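Local coordinates for protein SnoK (Streptomyces nogalater, PDB 5EPA) that forms a carbocycle in nogalamycin biosynthesis as a non-heme iron enzyme dependent on 2-oxoglutarate, at residues A84-P89 / G267-L272; S93-P98 / H236-M241. All blocks are in the same frame, centred on the assembly; numbering follows the deposited sequence.

Interaction 1 (A84-P89 / G267-L272)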
loop_
_atom_site.group_PDB
_atom_site.type_symbol
_atom_site.label_atom_id
_atom_site.label_comp_id
_atom_site.label_asym_id
_atom_site.label_seq_id
_atom_site.Cartn_x
_atom_site.Cartn_y
_atom_site.Cartn_z
ATOM N N ALA A 84 -5.022 -9.730 -4.440
ATOM C CA ALA A 84 -4.478 -10.932 -3.857
ATOM C C ALA A 84 -5.376 -11.551 -2.821
ATOM O O ALA A 84 -5.471 -12.773 -2.743
ATOM C CB ALA A 84 -3.084 -10.649 -3.233
ATOM N N TRP A 85 -6.031 -10.719 -2.017
ATOM C CA TRP A 85 -6.853 -11.216 -0.930
ATOM C C TRP A 85 -8.019 -12.045 -1.432
ATOM O O TRP A 85 -8.543 -12.865 -0.711
ATOM C CB TRP A 85 -7.371 -10.101 -0.047
ATOM C CG TRP A 85 -8.504 -9.337 -0.634
ATOM C CD1 TRP A 85 -8.424 -8.213 -1.398
ATOM C CD2 TRP A 85 -9.901 -9.596 -0.443
ATOM N NE1 TRP A 85 -9.680 -7.783 -1.754
ATOM C CE2 TRP A 85 -10.606 -8.598 -1.160
ATOM C CE3 TRP A 85 -10.636 -10.615 0.221
ATOM C CZ2 TRP A 85 -11.983 -8.573 -1.221
ATOM C CZ3 TRP A 85 -12.015 -10.578 0.177
ATOM C CH2 TRP A 85 -12.687 -9.574 -0.549
ATOM N N GLN A 86 -8.430 -11.808 -2.674
ATOM C CA GLN A 86 -9.593 -12.510 -3.266
ATOM C C GLN A 86 -9.195 -13.892 -3.664
ATOM O O GLN A 86 -10.050 -14.700 -4.008
ATOM C CB GLN A 86 -10.084 -11.792 -4.521
ATOM C CG GLN A 86 -10.638 -10.405 -4.301
ATOM C CD GLN A 86 -10.936 -9.650 -5.592
ATOM O OE1 GLN A 86 -11.072 -10.248 -6.671
ATOM N NE2 GLN A 86 -11.050 -8.326 -5.496
ATOM N N LYS A 87 -7.897 -14.182 -3.661
ATOM C CA LYS A 87 -7.379 -15.405 -4.304
ATOM C C LYS A 87 -6.982 -16.500 -3.326
ATOM O O LYS A 87 -6.471 -17.543 -3.720
ATOM C CB LYS A 87 -6.232 -15.041 -5.244
ATOM C CG LYS A 87 -6.771 -14.357 -6.486
ATOM C CD LYS A 87 -5.760 -13.544 -7.243
ATOM C CE LYS A 87 -6.471 -12.748 -8.336
ATOM N NZ LYS A 87 -5.469 -11.963 -9.113
ATOM N N HIS A 88 -7.253 -16.270 -2.047
ATOM C CA HIS A 88 -7.101 -17.302 -1.042
ATOM C C HIS A 88 -8.168 -17.044 0.023
ATOM O O HIS A 88 -8.333 -15.922 0.479
ATOM C CB HIS A 88 -5.708 -17.232 -0.445
ATOM C CG HIS A 88 -5.319 -18.464 0.312
ATOM N ND1 HIS A 88 -5.889 -18.802 1.517
ATOM C CD2 HIS A 88 -4.424 -19.444 0.034
ATOM C CE1 HIS A 88 -5.364 -19.935 1.952
ATOM N NE2 HIS A 88 -4.470 -20.344 1.072
ATOM N N PRO A 89 -8.924 -18.066 0.405
ATOM C CA PRO A 89 -9.933 -17.928 1.473
ATOM C C PRO A 89 -9.420 -17.235 2.763
ATOM O O PRO A 89 -10.126 -16.416 3.317
ATOM C CB PRO A 89 -10.316 -19.367 1.791
ATOM C CG PRO A 89 -9.943 -20.146 0.568
ATOM C CD PRO A 89 -8.798 -19.439 -0.092
ATOM N N GLY A 267 -20.411 -4.078 -2.835
ATOM C CA GLY A 267 -20.639 -5.532 -2.844
ATOM C C GLY A 267 -19.470 -6.332 -2.273
ATOM O O GLY A 267 -18.566 -5.789 -1.623
ATOM N N GLU A 268 -19.472 -7.624 -2.552
ATOM C CA GLU A 268 -18.592 -8.562 -1.861
ATOM C C GLU A 268 -17.131 -8.410 -2.211
ATOM O O GLU A 268 -16.285 -8.744 -1.395
ATOM C CB GLU A 268 -19.003 -10.007 -2.157
ATOM C CG GLU A 268 -20.405 -10.386 -1.752
ATOM C CD GLU A 268 -20.895 -11.515 -2.653
ATOM O OE1 GLU A 268 -20.086 -11.934 -3.556
ATOM O OE2 GLU A 268 -22.046 -11.972 -2.456
ATOM N N LEU A 269 -16.831 -7.937 -3.413
ATOM C CA LEU A 269 -15.432 -7.723 -3.802
ATOM C C LEU A 269 -14.804 -6.456 -3.188
ATOM O O LEU A 269 -13.609 -6.340 -3.133
ATOM C CB LEU A 269 -15.266 -7.711 -5.328
ATOM C CG LEU A 269 -15.683 -9.012 -6.025
ATOM C CD1 LEU A 269 -15.412 -8.910 -7.518
ATOM C CD2 LEU A 269 -14.952 -10.241 -5.462
ATOM N N PHE A 270 -15.633 -5.563 -2.680
ATOM C CA PHE A 270 -15.172 -4.325 -2.099
ATOM C C PHE A 270 -15.836 -4.117 -0.736
ATOM O O PHE A 270 -16.592 -3.176 -0.530
ATOM C CB PHE A 270 -15.505 -3.169 -3.062
ATOM C CG PHE A 270 -14.955 -3.345 -4.459
ATOM C CD1 PHE A 270 -13.609 -3.312 -4.695
ATOM C CD2 PHE A 270 -15.803 -3.535 -5.540
ATOM C CE1 PHE A 270 -13.084 -3.483 -5.964
ATOM C CE2 PHE A 270 -15.292 -3.702 -6.825
ATOM C CZ PHE A 270 -13.919 -3.656 -7.030
ATOM N N PRO A 271 -15.541 -4.990 0.229
ATOM C CA PRO A 271 -16.327 -5.032 1.463
ATOM C C PRO A 271 -16.039 -3.875 2.398
ATOM O O PRO A 271 -14.907 -3.381 2.460
ATOM C CB PRO A 271 -15.868 -6.327 2.120
ATOM C CG PRO A 271 -14.508 -6.586 1.535
ATOM C CD PRO A 271 -14.598 -6.119 0.134
ATOM N N LEU A 272 -17.081 -3.450 3.095
ATOM C CA LEU A 272 -17.000 -2.400 4.097
ATOM C C LEU A 272 -16.152 -2.836 5.266
ATOM O O LEU A 272 -16.250 -3.957 5.704
ATOM C CB LEU A 272 -18.367 -2.026 4.651
ATOM C CG LEU A 272 -19.194 -1.017 3.876
ATOM C CD1 LEU A 272 -20.628 -1.070 4.368
ATOM C CD2 LEU A 272 -18.626 0.396 3.998
HETATM O O HOH W 1 -11.198 -6.080 -3.442
#
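Trp85 meets Pro271 tip to tip, the six-membered end of the indole pointing at the pyrrolidine ring, with CZ2 of Trp85 3.8 Å from CD of Pro271. This is the close-packed part of the contact, and the compact, apolar proline ring suits it. Two backbone carbonyls of the other segment lie near the plane of the same indole, at its edge: Leu269 O is 3.4 Å from Trp85 CZ2, and Glu268 O lies farther along the rim, near CH2. Ring hydrogens carry a slight positive charge, so an indole edge tolerates carbonyl oxygens better than its face would. Trp85 CG lies between the backbone N and the carbonyl carbon (chi1 77°), and its CB points toward the other segment from the short 3-10 turn. One face of the indole takes Gln86 CG, 3.6 Å above the plane.

In this PhyH-family protein, whose core is expected to be the double-stranded beta-helix of the cupin clan, the loop between strand 76-81 and helix 92-95 meets the long loop after strand 246-247. Gly267 to Phe270 form a type I turn. At its end Phe270 O accepts from Arg113 NH1, and one residue on the backbones of Pro271 and Val114 are hydrogen-bonded, which ties the segment to the large sheet.

Toward solvent the fit is looser. The extended side chain of Gln86 crosses Leu269 at about a right angle, with Gln86 CD 4.1 Å from Leu269 CD2. A water accepts from Trp85 NE1 at 2.8 Å and from Gln86 NE2 at 3.0 Å; glutamine suits this margin, its apolar CG on the indole and its amide offering an N-H to the water. At 2.4 Å, the water's separation from Leu269 O is too short to be trusted.

Interaction 2 (S93-P98 / H236-M241)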
loop_
_atom_site.group_PDB
_atom_site.type_symbol
_atom_site.label_atom_id
_atom_site.label_comp_id
_atom_site.label_asym_id
_atom_site.label_seq_id
_atom_site.Cartn_x
_atom_site.Cartn_y
_atom_site.Cartn_z
ATOM N N SER A 93 -9.321 -12.548 6.067
ATOM C CA SER A 93 -9.132 -12.244 7.481
ATOM C C SER A 93 -7.868 -11.401 7.694
ATOM O O SER A 93 -7.626 -10.965 8.772
ATOM C CB SER A 93 -9.092 -13.540 8.317
ATOM O OG SER A 93 -7.939 -14.297 7.969
ATOM N N LEU A 94 -7.101 -11.181 6.635
ATOM C CA LEU A 94 -6.016 -10.241 6.650
ATOM C C LEU A 94 -6.509 -8.841 6.328
ATOM O O LEU A 94 -6.255 -7.926 7.086
ATOM C CB LEU A 94 -4.916 -10.627 5.647
ATOM C CG LEU A 94 -3.680 -9.760 5.617
ATOM C CD1 LEU A 94 -2.977 -9.727 6.967
ATOM C CD2 LEU A 94 -2.704 -10.250 4.569
ATOM N N VAL A 95 -7.201 -8.669 5.210
ATOM C CA VAL A 95 -7.691 -7.352 4.812
ATOM C C VAL A 95 -8.819 -6.809 5.719
ATOM O O VAL A 95 -8.914 -5.601 5.911
ATOM C CB VAL A 95 -8.140 -7.286 3.335
ATOM C CG1 VAL A 95 -6.989 -7.668 2.419
ATOM C CG2 VAL A 95 -9.355 -8.175 3.050
ATOM N N LEU A 96 -9.627 -7.710 6.280
ATOM C CA LEU A 96 -10.607 -7.364 7.293
ATOM C C LEU A 96 -10.168 -7.817 8.671
ATOM O O LEU A 96 -10.993 -7.954 9.555
ATOM C CB LEU A 96 -11.980 -7.969 6.963
ATOM C CG LEU A 96 -12.602 -7.551 5.634
ATOM C CD1 LEU A 96 -13.963 -8.198 5.435
ATOM C CD2 LEU A 96 -12.735 -6.037 5.531
ATOM N N HIS A 97 -8.864 -7.965 8.895
ATOM C CA HIS A 97 -8.335 -8.206 10.220
ATOM C C HIS A 97 -8.882 -7.114 11.130
ATOM O O HIS A 97 -8.884 -5.937 10.745
ATOM C CB HIS A 97 -6.803 -8.167 10.199
ATOM C CG HIS A 97 -6.162 -8.646 11.459
ATOM N ND1 HIS A 97 -5.869 -7.808 12.506
ATOM C CD2 HIS A 97 -5.735 -9.880 11.835
ATOM C CE1 HIS A 97 -5.323 -8.507 13.488
ATOM N NE2 HIS A 97 -5.220 -9.767 13.101
ATOM N N PRO A 98 -9.361 -7.480 12.337
ATOM C CA PRO A 98 -9.986 -6.456 13.176
ATOM C C PRO A 98 -9.044 -5.348 13.603
ATOM O O PRO A 98 -9.449 -4.196 13.679
ATOM C CB PRO A 98 -10.461 -7.235 14.400
ATOM C CG PRO A 98 -10.539 -8.672 13.949
ATOM C CD PRO A 98 -9.499 -8.837 12.904
ATOM N N HIS A 236 2.537 -7.205 2.397
ATOM C CA HIS A 236 1.206 -7.261 1.837
ATOM C C HIS A 236 0.603 -5.879 1.925
ATOM O O HIS A 236 0.417 -5.347 3.008
ATOM C CB HIS A 236 0.316 -8.260 2.579
ATOM C CG HIS A 236 -0.834 -8.761 1.763
ATOM N ND1 HIS A 236 -0.755 -9.897 1.001
ATOM C CD2 HIS A 236 -2.047 -8.227 1.514
ATOM C CE1 HIS A 236 -1.881 -10.067 0.333
ATOM N NE2 HIS A 236 -2.690 -9.071 0.638
ATOM N N GLY A 237 0.289 -5.292 0.776
ATOM C CA GLY A 237 -0.235 -3.947 0.731
ATOM C C GLY A 237 -1.735 -4.009 0.592
ATOM O O GLY A 237 -2.238 -4.615 -0.330
ATOM N N VAL A 238 -2.452 -3.376 1.498
ATOM C CA VAL A 238 -3.906 -3.346 1.412
ATOM C C VAL A 238 -4.396 -1.908 1.177
ATOM O O VAL A 238 -4.110 -1.042 1.996
ATOM C CB VAL A 238 -4.555 -3.865 2.712
ATOM C CG1 VAL A 238 -6.068 -3.915 2.567
ATOM C CG2 VAL A 238 -4.042 -5.222 3.029
ATOM N N VAL A 239 -5.177 -1.672 0.115
ATOM C CA VAL A 239 -5.682 -0.317 -0.142
ATOM C C VAL A 239 -7.083 -0.228 0.389
ATOM O O VAL A 239 -7.963 -0.987 -0.034
ATOM C CB VAL A 239 -5.669 0.020 -1.621
ATOM C CG1 VAL A 239 -6.271 1.369 -1.858
ATOM C CG2 VAL A 239 -4.251 -0.016 -2.164
ATOM N N TYR A 240 -7.275 0.630 1.378
ATOM C CA TYR A 240 -8.585 0.924 1.948
ATOM C C TYR A 240 -9.073 2.248 1.349
ATOM O O TYR A 240 -8.480 3.299 1.594
ATOM C CB TYR A 240 -8.508 1.032 3.464
ATOM C CG TYR A 240 -8.121 -0.244 4.196
ATOM C CD1 TYR A 240 -9.044 -1.257 4.382
ATOM C CD2 TYR A 240 -6.877 -0.411 4.706
ATOM C CE1 TYR A 240 -8.711 -2.410 5.035
ATOM C CE2 TYR A 240 -6.513 -1.570 5.376
ATOM C CZ TYR A 240 -7.427 -2.572 5.541
ATOM O OH TYR A 240 -7.091 -3.736 6.221
ATOM N N MET A 241 -10.121 2.176 0.534
ATOM C CA MET A 241 -10.610 3.328 -0.157
ATOM C C MET A 241 -11.767 3.949 0.583
ATOM O O MET A 241 -12.417 3.314 1.401
ATOM C CB MET A 241 -11.016 2.960 -1.572
ATOM C CG MET A 241 -12.219 2.007 -1.681
ATOM S SD MET A 241 -12.561 1.523 -3.370
ATOM C CE MET A 241 -13.769 0.225 -3.041
#
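Leu94, in the last turn of helix 92-95, sets its CD2 methyl over one face of the His236 ring, 3.8 Å from the centroid and 18° off the normal, a CH-pi contact. Its CB points toward the strand, and CG lies anti to the backbone N (chi1 -177°). The polar rim of the imidazole is used elsewhere: His236 NE2 is hydrogen-bonded to Ser117 OG, so the ring can sit in the core while giving its face to a methyl.

Val95 follows, its CG1 3.9 Å from CG1 of Val238; the compact branched side chains cross at about a right angle. The carbonyl of Val95 lies at the helix end, where Tyr240 OH donates to Val95 O at 2.6 Å, tilted 27° from the carbonyl plane. A tyrosine suits this place because one face of its ring takes Val238 CG1, offset toward the rim, while its hydroxyl meets the buried oxygen.

Beyond Leu96, which leaves helical geometry, His97 is the N-cap of helix 98-108. Leu94 and Tyr240 also touch Ile100 of that helix, and strand 233-242 lies between strands 112-122 and 148-153 in the large antiparallel sheet.

Interaction 1 is a surface contact of two loops, whereas interaction 2 is a buried one, in which a short helix packs on a strand of the large sheet. Their chemistry follows: a water and an indole edge in the first, methyl packing and a direct hydroxyl-to-carbonyl bond in the second. The two are continuous, since Trp85 CB lies 3.5 Å from Val95 CG1, and Ala84 CB lies 3.8 Å from His236 CE1. Both 93-98 and 236-241 fall between 84-89 and 267-272 in the sequence. Strand 112-122 borders both contacts, its Val114 meeting Trp85 of interaction 1 and Leu96 of segment 93-98.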